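Local coordinates for oligopeptide ABC transporter, periplasmic oligopeptide-binding protein, putative (PDB 5IPW) that probably binds oligopeptides in the periplasm of a hyperthermophilic bacterium for delivery to an ABC-type peptide importer, at residues L390-Y396 with A497-L501. Numbering follows the deposited sequence.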
loop_
_atom_site.group_PDB
_atom_site.type_symbol
_atom_site.label_atom_id
_atom_site.label_comp_id
_atom_site.label_asym_id
_atom_site.label_seq_id
_atom_site.Cartn_x
_atom_site.Cartn_y
_atom_site.Cartn_z
ATOM N N LEU A 390 0.133 12.055 -7.322
ATOM C CA LEU A 390 0.236 10.613 -7.498
ATOM C C LEU A 390 1.481 10.270 -8.304
ATOM O O LEU A 390 1.720 10.847 -9.365
ATOM C CB LEU A 390 -1.036 10.051 -8.145
ATOM C CG LEU A 390 -2.347 10.383 -7.402
ATOM C CD1 LEU A 390 -3.571 9.785 -8.081
ATOM C CD2 LEU A 390 -2.289 9.937 -5.948
ATOM N N VAL A 391 2.281 9.358 -7.752
ATOM C CA VAL A 391 3.586 8.997 -8.310
ATOM C C VAL A 391 3.456 8.219 -9.614
ATOM O O VAL A 391 2.418 7.608 -9.875
ATOM C CB VAL A 391 4.427 8.147 -7.326
ATOM C CG1 VAL A 391 4.682 8.908 -6.035
ATOM C CG2 VAL A 391 3.771 6.798 -7.046
ATOM N N SER A 392 4.516 8.240 -10.423
ATOM C CA SER A 392 4.564 7.455 -11.659
ATOM C C SER A 392 4.481 5.956 -11.361
ATOM O O SER A 392 5.084 5.462 -10.401
ATOM C CB SER A 392 5.822 7.787 -12.471
ATOM O OG SER A 392 6.972 7.822 -11.651
ATOM N N GLY A 393 3.707 5.253 -12.184
ATOM C CA GLY A 393 3.492 3.817 -12.026
ATOM C C GLY A 393 2.331 3.495 -11.104
ATOM O O GLY A 393 2.393 2.535 -10.332
ATOM N N SER A 394 1.265 4.287 -11.197
ATOM C CA SER A 394 0.102 4.112 -10.340
ATOM C C SER A 394 -1.161 4.330 -11.153
ATOM O O SER A 394 -1.184 5.182 -12.033
ATOM C CB SER A 394 0.157 5.085 -9.163
ATOM O OG SER A 394 -0.157 6.408 -9.558
ATOM N N PRO A 395 -2.227 3.577 -10.843
ATOM C CA PRO A 395 -3.385 3.493 -11.732
ATOM C C PRO A 395 -3.888 4.831 -12.240
ATOM O O PRO A 395 -4.114 4.983 -13.439
ATOM C CB PRO A 395 -4.461 2.832 -10.861
ATOM C CG PRO A 395 -3.953 2.892 -9.458
ATOM C CD PRO A 395 -2.466 2.870 -9.574
ATOM N N TYR A 396 -4.037 5.791 -11.334
ATOM C CA TYR A 396 -4.674 7.067 -11.652
ATOM C C TYR A 396 -3.662 8.192 -11.870
ATOM O O TYR A 396 -4.046 9.365 -11.897
ATOM C CB TYR A 396 -5.646 7.436 -10.534
ATOM C CG TYR A 396 -6.378 6.237 -9.986
ATOM C CD1 TYR A 396 -7.254 5.515 -10.787
ATOM C CD2 TYR A 396 -6.173 5.806 -8.677
ATOM C CE1 TYR A 396 -7.920 4.403 -10.297
ATOM C CE2 TYR A 396 -6.834 4.697 -8.178
ATOM C CZ TYR A 396 -7.706 4.000 -8.990
ATOM O OH TYR A 396 -8.366 2.902 -8.500
ATOM N N ALA A 497 0.619 7.575 -2.282
ATOM C CA ALA A 497 0.248 8.271 -3.507
ATOM C C ALA A 497 0.309 7.352 -4.735
ATOM O O ALA A 497 0.610 7.804 -5.838
ATOM C CB ALA A 497 1.151 9.479 -3.698
ATOM N N ALA A 498 0.035 6.063 -4.532
ATOM C CA ALA A 498 -0.137 5.115 -5.630
ATOM C C ALA A 498 -1.595 4.689 -5.679
ATOM O O ALA A 498 -2.284 4.912 -6.674
ATOM C CB ALA A 498 0.763 3.907 -5.441
ATOM N N GLN A 499 -2.060 4.080 -4.590
ATOM C CA GLN A 499 -3.454 3.703 -4.452
ATOM C C GLN A 499 -4.058 4.528 -3.320
ATOM O O GLN A 499 -4.075 4.095 -2.164
ATOM C CB GLN A 499 -3.585 2.205 -4.180
ATOM C CG GLN A 499 -5.023 1.727 -4.065
ATOM C CD GLN A 499 -5.886 2.229 -5.199
ATOM O OE1 GLN A 499 -6.503 3.285 -5.098
ATOM N NE2 GLN A 499 -5.904 1.496 -6.301
ATOM N N PRO A 500 -4.548 5.734 -3.649
ATOM C CA PRO A 500 -5.077 6.648 -2.642
ATOM C C PRO A 500 -6.341 6.150 -1.968
ATOM O O PRO A 500 -6.547 6.445 -0.807
ATOM C CB PRO A 500 -5.412 7.914 -3.443
ATOM C CG PRO A 500 -4.785 7.733 -4.775
ATOM C CD PRO A 500 -4.752 6.265 -5.005
ATOM N N LEU A 501 -7.165 5.392 -2.689
ATOM C CA LEU A 501 -8.518 5.056 -2.231
ATOM C C LEU A 501 -8.617 4.185 -0.971
ATOM O O LEU A 501 -9.685 4.096 -0.369
ATOM C CB LEU A 501 -9.307 4.425 -3.376
ATOM C CG LEU A 501 -9.636 5.421 -4.493
ATOM C CD1 LEU A 501 -9.933 4.707 -5.805
ATOM C CD2 LEU A 501 -10.805 6.313 -4.095
HETATM O O HOH W 1 -2.815 6.476 -9.208
#
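V391 and A497 are joined by the one direct hydrogen bond between 390-396 and 497-501: V391 N donates to A497 O over 3.0 Å. The same oxygen receives a CA-H...O contact from L390, while A497 also makes backbone hydrogen bonds with A334.

A water supplies the second polar link. It donates to A498 O (3.0 Å) and to S394 OG. S394 OG in turn donates to V391 O at 2.9 Å; its position between backbone N and carbonyl carbon (chi1 75°) lets it close the turn through G393 and hold the water at once.

Neither segment is regular helix or strand, and the residues that meet are buried within the family 5 solute-binding fold. The 497-501 segment belongs to the loop leaving strand 489-494 of a mixed sheet, and 390-396 to the loop between helices 371-379 and 399-403; helix 568-584 packs on L390, Y396 and P500.

Among the apolar contacts, L390 CD2 reaches P500 CG at 3.5 Å, the two side chains crossing at about a right angle, and also touches A497 CB. V391 CG1 lies 4.3 Å from A497 CB. P395 CB sits over the centre of one face of the Y396 ring.

The ring edge meets P500 CD and Q499 OE1, the latter 3.4 Å from Y396 CE2, with ring and amide planes 66° apart. L501 CD1 approaches Y396 OH (3.6 Å). A bend at chi2 (48°) folds the Q499 amide back, so that OE1 accepts L501 N in the carbonyl plane, on a lone pair, while NE2 bonds to G91 O. With Q499 cut back to an alanine, L501 N and G91 O are both likely to lose these mates, and a gap to open beside the tyrosine edge.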